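Local coordinates for endoglucanase CEL5A (PDB 4AFM), which is an endoglucanase of glycoside hydrolase family 5 that probably degrades plant cell-wall glucans, and whose carbohydrate-binding module probably binds xyloglucan, at residues Glu46-Phe60 with Ala73-Phe87. Sequence-based numbering, arbitrary orientation. Where two conformers were deposited one is given.
Sequences EIKVDYSGADIVLIF and AQISPYYVVDGTAVF
The ring of F87 carries L58 on one face: CB of L58 stands 3.7 Å from the ring centroid, 18° off its normal, a CH-pi contact, while CG2 of V49 and the carbonyl O of I47 lie at the ring's edge. A chi1 of 177° and chi2 of 67° set CD2 of L58 against F87 CB and CG, so leucine's branch packs there too. The Y51 ring has I56 CG2 over one face and the carbonyl O of A54 in plane at its edge; its CE1 touches A85 CB at 3.6 Å, and its OH meets V80 CG1. A85, with its single methyl, touches both Y51 CE1 and I56 CG2, which also touch each other. An alanine in place of F87 would remove the ring and is likely to leave a gap under L58 CB and beside V49 CG2. On the other face of strand 46-52, T84 OG1 donates to D50 OD1 (2.8 Å), from above the carboxylate plane. Backbone bonds pair 46-52 with 84-87, V49 N to A85 O at 2.9 Å for instance, and 56-60 with 73-75, both antiparallel. G83 sits in a type I' turn, at a positive phi that glycine, lacking CB, adopts readily, and Y78 and Y79 opposite V86 form a classic beta bulge. F87, L58, I56 and V49 thus join two antiparallel sheets through a shared apolar core, as in a beta-sandwich carbohydrate-binding module.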
loop_
_atom_site.group_PDB
_atom_site.type_symbol
_atom_site.label_atom_id
_atom_site.label_comp_id
_atom_site.label_asym_id
_atom_site.label_seq_id
_atom_site.Cartn_x
_atom_site.Cartn_y
_atom_site.Cartn_z
ATOM N N GLU A 46 6.565 -6.512 -14.264
ATOM C CA GLU A 46 5.719 -7.647 -13.918
ATOM C C GLU A 46 5.430 -7.586 -12.470
ATOM O O GLU A 46 6.181 -6.957 -11.684
ATOM C CB GLU A 46 6.368 -8.979 -14.246
ATOM C CG GLU A 46 7.732 -9.172 -13.720
ATOM C CD GLU A 46 8.391 -10.423 -14.275
ATOM O OE1 GLU A 46 7.974 -10.936 -15.372
ATOM O OE2 GLU A 46 9.353 -10.849 -13.546
ATOM N N ILE A 47 4.296 -8.142 -12.095
ATOM C CA ILE A 47 3.941 -8.274 -10.685
ATOM C C ILE A 47 4.026 -9.746 -10.327
ATOM O O ILE A 47 3.389 -10.589 -11.072
ATOM C CB ILE A 47 2.525 -7.705 -10.473
ATOM C CG1 ILE A 47 2.553 -6.149 -10.713
ATOM C CG2 ILE A 47 2.001 -8.016 -9.039
ATOM C CD1 ILE A 47 1.216 -5.545 -10.742
ATOM N N LYS A 48 4.690 -10.130 -9.309
ATOM C CA LYS A 48 4.795 -11.524 -8.926
ATOM C C LYS A 48 4.248 -11.666 -7.531
ATOM O O LYS A 48 4.563 -10.871 -6.602
ATOM C CB LYS A 48 6.256 -11.954 -8.892
ATOM C CG LYS A 48 6.883 -11.762 -10.283
ATOM C CD LYS A 48 8.208 -12.465 -10.321
ATOM C CE LYS A 48 9.295 -11.537 -10.011
ATOM N NZ LYS A 48 10.427 -12.111 -10.818
ATOM N N VAL A 49 3.462 -12.697 -7.289
ATOM C CA VAL A 49 2.788 -12.888 -5.984
ATOM C C VAL A 49 3.085 -14.297 -5.488
ATOM O O VAL A 49 2.747 -15.275 -6.255
ATOM C CB VAL A 49 1.251 -12.692 -6.140
ATOM C CG1 VAL A 49 0.615 -12.836 -4.767
ATOM C CG2 VAL A 49 0.914 -11.334 -6.731
ATOM N N ASP A 50 3.620 -14.458 -4.335
ATOM C CA ASP A 50 3.749 -15.783 -3.703
ATOM C C ASP A 50 2.494 -16.007 -2.941
ATOM O O ASP A 50 2.127 -15.198 -2.021
ATOM C CB ASP A 50 4.947 -15.825 -2.799
ATOM C CG ASP A 50 6.270 -15.643 -3.510
ATOM O OD1 ASP A 50 6.377 -15.683 -4.733
ATOM O OD2 ASP A 50 7.263 -15.408 -2.738
ATOM N N TYR A 51 1.790 -17.102 -3.207
ATOM C CA TYR A 51 0.426 -17.338 -2.658
ATOM C C TYR A 51 0.175 -18.804 -2.547
ATOM O O TYR A 51 0.842 -19.613 -3.229
ATOM C CB TYR A 51 -0.645 -16.661 -3.524
ATOM C CG TYR A 51 -0.928 -17.368 -4.801
ATOM C CD1 TYR A 51 0.051 -17.377 -5.837
ATOM C CD2 TYR A 51 -2.109 -18.107 -4.986
ATOM C CE1 TYR A 51 -0.176 -18.147 -6.984
ATOM C CE2 TYR A 51 -2.307 -18.820 -6.154
ATOM C CZ TYR A 51 -1.336 -18.801 -7.130
ATOM O OH TYR A 51 -1.542 -19.558 -8.303
ATOM N N SER A 52 -0.841 -19.133 -1.794
ATOM C CA SER A 52 -1.391 -20.514 -1.792
ATOM C C SER A 52 -2.805 -20.449 -1.321
ATOM O O SER A 52 -3.255 -19.477 -0.698
ATOM C CB SER A 52 -0.557 -21.417 -1.027
ATOM O OG SER A 52 -0.555 -21.171 0.292
ATOM N N GLY A 53 -3.584 -21.540 -1.519
ATOM C CA GLY A 53 -4.834 -21.769 -0.866
ATOM C C GLY A 53 -6.045 -21.532 -1.733
ATOM O O GLY A 53 -7.123 -22.039 -1.446
ATOM N N ALA A 54 -5.907 -20.711 -2.768
ATOM C CA ALA A 54 -7.011 -20.383 -3.692
ATOM C C ALA A 54 -6.330 -19.960 -4.966
ATOM O O ALA A 54 -5.206 -19.501 -4.978
ATOM C CB ALA A 54 -7.876 -19.249 -3.147
ATOM N N ASP A 55 -7.129 -19.987 -6.033
ATOM C CA ASP A 55 -6.658 -19.329 -7.258
ATOM C C ASP A 55 -6.707 -17.823 -7.125
ATOM O O ASP A 55 -7.452 -17.296 -6.284
ATOM C CB ASP A 55 -7.428 -19.861 -8.461
ATOM C CG ASP A 55 -7.003 -21.336 -8.775
ATOM O OD1 ASP A 55 -5.829 -21.610 -8.891
ATOM O OD2 ASP A 55 -8.030 -22.135 -8.683
ATOM N N ILE A 56 -5.879 -17.142 -7.870
ATOM C CA ILE A 56 -5.599 -15.732 -7.686
ATOM C C ILE A 56 -5.892 -14.987 -8.943
ATOM O O ILE A 56 -5.657 -15.449 -10.083
ATOM C CB ILE A 56 -4.147 -15.539 -7.211
ATOM C CG1 ILE A 56 -3.903 -14.109 -6.696
ATOM C CG2 ILE A 56 -3.148 -15.924 -8.299
ATOM C CD1 ILE A 56 -2.569 -13.971 -6.011
ATOM N N VAL A 57 -6.380 -13.754 -8.828
ATOM C CA VAL A 57 -6.505 -12.816 -9.964
ATOM C C VAL A 57 -5.935 -11.464 -9.587
ATOM O O VAL A 57 -5.898 -11.077 -8.422
ATOM C CB VAL A 57 -7.952 -12.683 -10.510
ATOM C CG1 VAL A 57 -8.442 -14.012 -11.048
ATOM C CG2 VAL A 57 -8.880 -12.183 -9.415
ATOM N N LEU A 58 -5.584 -10.711 -10.612
ATOM C CA LEU A 58 -5.149 -9.326 -10.510
ATOM C C LEU A 58 -6.194 -8.504 -11.212
ATOM O O LEU A 58 -6.646 -8.842 -12.351
ATOM C CB LEU A 58 -3.772 -9.150 -11.163
ATOM C CG LEU A 58 -3.237 -7.708 -11.185
ATOM C CD1 LEU A 58 -2.940 -7.230 -9.773
ATOM C CD2 LEU A 58 -1.943 -7.728 -12.051
ATOM N N ILE A 59 -6.633 -7.405 -10.647
ATOM C CA ILE A 59 -7.695 -6.468 -11.155
ATOM C C ILE A 59 -7.002 -5.156 -11.466
ATOM O O ILE A 59 -6.428 -4.577 -10.492
ATOM C CB ILE A 59 -8.839 -6.203 -10.100
ATOM C CG1 ILE A 59 -9.417 -7.477 -9.491
ATOM C CG2 ILE A 59 -9.904 -5.312 -10.704
ATOM C CD1 ILE A 59 -9.940 -8.491 -10.483
ATOM N N PHE A 60 -7.079 -4.603 -12.655
ATOM C CA PHE A 60 -6.851 -3.170 -12.923
ATOM C C PHE A 60 -8.180 -2.595 -13.267
ATOM O O PHE A 60 -8.859 -3.173 -14.207
ATOM C CB PHE A 60 -5.860 -2.965 -14.061
ATOM C CG PHE A 60 -4.410 -2.936 -13.647
ATOM C CD1 PHE A 60 -3.853 -3.899 -12.754
ATOM C CD2 PHE A 60 -3.622 -1.942 -14.134
ATOM C CE1 PHE A 60 -2.483 -3.801 -12.440
ATOM C CE2 PHE A 60 -2.235 -1.905 -13.803
ATOM C CZ PHE A 60 -1.707 -2.790 -12.923
ATOM N N ALA A 73 -10.561 -5.007 -15.538
ATOM C CA ALA A 73 -9.485 -5.845 -16.282
ATOM C C ALA A 73 -9.148 -6.970 -15.258
ATOM O O ALA A 73 -8.111 -6.725 -14.481
ATOM C CB ALA A 73 -8.401 -5.045 -16.774
ATOM N N GLN A 74 -9.870 -7.990 -15.122
ATOM C CA GLN A 74 -9.627 -9.120 -14.248
ATOM C C GLN A 74 -8.724 -10.073 -15.019
ATOM O O GLN A 74 -9.188 -10.599 -16.120
ATOM C CB GLN A 74 -10.869 -9.708 -13.851
ATOM C CG GLN A 74 -10.776 -10.860 -12.979
ATOM C CD GLN A 74 -12.091 -11.195 -12.449
ATOM O OE1 GLN A 74 -12.941 -10.441 -12.031
ATOM N NE2 GLN A 74 -12.333 -12.507 -12.538
ATOM N N ILE A 75 -7.557 -10.361 -14.530
ATOM C CA ILE A 75 -6.655 -11.223 -15.242
ATOM C C ILE A 75 -6.176 -12.318 -14.363
ATOM O O ILE A 75 -5.840 -12.209 -13.193
ATOM C CB ILE A 75 -5.542 -10.740 -16.015
ATOM C CG1 ILE A 75 -4.802 -9.894 -15.062
ATOM C CG2 ILE A 75 -5.954 -9.884 -17.219
ATOM C CD1 ILE A 75 -3.384 -9.565 -15.629
ATOM N N SER A 76 -6.136 -13.464 -15.037
ATOM C CA SER A 76 -5.458 -14.641 -14.442
ATOM C C SER A 76 -3.971 -14.465 -14.652
ATOM O O SER A 76 -3.536 -13.750 -15.463
ATOM C CB SER A 76 -6.018 -15.938 -15.086
ATOM O OG SER A 76 -5.797 -15.711 -16.394
ATOM N N PRO A 77 -3.163 -15.259 -13.890
ATOM C CA PRO A 77 -1.700 -15.148 -14.091
ATOM C C PRO A 77 -1.279 -15.396 -15.524
ATOM O O PRO A 77 -1.846 -16.281 -16.174
ATOM C CB PRO A 77 -1.219 -16.297 -13.169
ATOM C CG PRO A 77 -2.284 -16.395 -12.068
ATOM C CD PRO A 77 -3.546 -16.150 -12.812
ATOM N N TYR A 78 -0.306 -14.670 -15.971
ATOM C CA TYR A 78 0.332 -15.039 -17.231
ATOM C C TYR A 78 0.805 -16.468 -17.093
ATOM O O TYR A 78 0.599 -17.297 -18.053
ATOM C CB TYR A 78 1.441 -14.080 -17.509
ATOM C CG TYR A 78 2.135 -14.285 -18.839
ATOM C CD1 TYR A 78 1.471 -14.621 -19.984
ATOM C CD2 TYR A 78 3.510 -14.280 -18.863
ATOM C CE1 TYR A 78 2.229 -14.863 -21.226
ATOM C CE2 TYR A 78 4.262 -14.410 -20.065
ATOM C CZ TYR A 78 3.594 -14.730 -21.155
ATOM O OH TYR A 78 4.359 -14.925 -22.354
ATOM N N TYR A 79 1.432 -16.848 -15.996
ATOM C CA TYR A 79 1.666 -18.225 -15.630
ATOM C C TYR A 79 1.888 -18.270 -14.152
ATOM O O TYR A 79 2.192 -17.243 -13.492
ATOM C CB TYR A 79 2.870 -18.836 -16.420
ATOM C CG TYR A 79 4.158 -18.122 -16.131
ATOM C CD1 TYR A 79 4.516 -16.988 -16.890
ATOM C CD2 TYR A 79 5.006 -18.534 -15.125
ATOM C CE1 TYR A 79 5.718 -16.321 -16.575
ATOM C CE2 TYR A 79 6.224 -17.872 -14.859
ATOM C CZ TYR A 79 6.517 -16.782 -15.634
ATOM O OH TYR A 79 7.727 -16.065 -15.312
ATOM N N VAL A 80 1.767 -19.470 -13.628
ATOM C CA VAL A 80 2.186 -19.804 -12.260
ATOM C C VAL A 80 3.344 -20.761 -12.330
ATOM O O VAL A 80 3.422 -21.636 -13.246
ATOM C CB VAL A 80 1.049 -20.281 -11.382
ATOM C CG1 VAL A 80 -0.124 -19.233 -11.385
ATOM C CG2 VAL A 80 0.512 -21.598 -11.702
ATOM N N VAL A 81 4.238 -20.685 -11.386
ATOM C CA VAL A 81 5.373 -21.618 -11.224
ATOM C C VAL A 81 5.586 -21.757 -9.765
ATOM O O VAL A 81 5.558 -20.728 -9.037
ATOM C CB VAL A 81 6.596 -21.176 -11.968
ATOM C CG1 VAL A 81 7.109 -19.805 -11.528
ATOM C CG2 VAL A 81 7.728 -22.197 -11.812
ATOM N N ASP A 82 5.855 -22.897 -9.068
ATOM C CA ASP A 82 6.454 -22.867 -7.555
ATOM C C ASP A 82 5.920 -21.896 -6.360
ATOM O O ASP A 82 6.562 -21.284 -5.575
ATOM C CB ASP A 82 7.880 -22.398 -7.623
ATOM C CG ASP A 82 8.707 -22.826 -6.431
ATOM O OD1 ASP A 82 8.408 -23.859 -5.759
ATOM O OD2 ASP A 82 9.664 -22.013 -6.183
ATOM N N GLY A 83 4.667 -21.874 -6.409
ATOM C CA GLY A 83 3.781 -21.082 -5.510
ATOM C C GLY A 83 3.779 -19.629 -5.932
ATOM O O GLY A 83 3.452 -18.813 -4.997
ATOM N N THR A 84 4.083 -19.230 -7.106
ATOM C CA THR A 84 4.206 -17.849 -7.516
ATOM C C THR A 84 3.417 -17.562 -8.755
ATOM O O THR A 84 3.576 -18.293 -9.793
ATOM C CB THR A 84 5.684 -17.446 -7.774
ATOM O OG1 THR A 84 6.453 -17.710 -6.616
ATOM C CG2 THR A 84 5.868 -16.027 -8.219
ATOM N N ALA A 85 2.550 -16.588 -8.762
ATOM C CA ALA A 85 1.834 -16.126 -9.969
ATOM C C ALA A 85 2.563 -14.960 -10.565
ATOM O O ALA A 85 3.008 -14.013 -9.806
ATOM C CB ALA A 85 0.449 -15.657 -9.569
ATOM N N VAL A 86 2.710 -14.931 -11.866
ATOM C CA VAL A 86 3.371 -13.828 -12.580
ATOM C C VAL A 86 2.375 -13.166 -13.431
ATOM O O VAL A 86 1.664 -13.840 -14.250
ATOM C CB VAL A 86 4.559 -14.365 -13.380
ATOM C CG1 VAL A 86 5.177 -13.228 -14.177
ATOM C CG2 VAL A 86 5.553 -15.087 -12.495
ATOM N N PHE A 87 2.257 -11.824 -13.367
ATOM C CA PHE A 87 1.380 -11.020 -14.206
ATOM C C PHE A 87 2.276 -10.032 -14.962
ATOM O O PHE A 87 3.200 -9.493 -14.357
ATOM C CB PHE A 87 0.362 -10.236 -13.378
ATOM C CG PHE A 87 -0.504 -11.096 -12.504
ATOM C CD1 PHE A 87 -0.123 -11.419 -11.210
ATOM C CD2 PHE A 87 -1.745 -11.588 -12.963
ATOM C CE1 PHE A 87 -0.905 -12.152 -10.396
ATOM C CE2 PHE A 87 -2.539 -12.345 -12.129
ATOM C CZ PHE A 87 -2.134 -12.618 -10.846
HETATM O O HOH W 1 8.252 -13.779 -16.882
#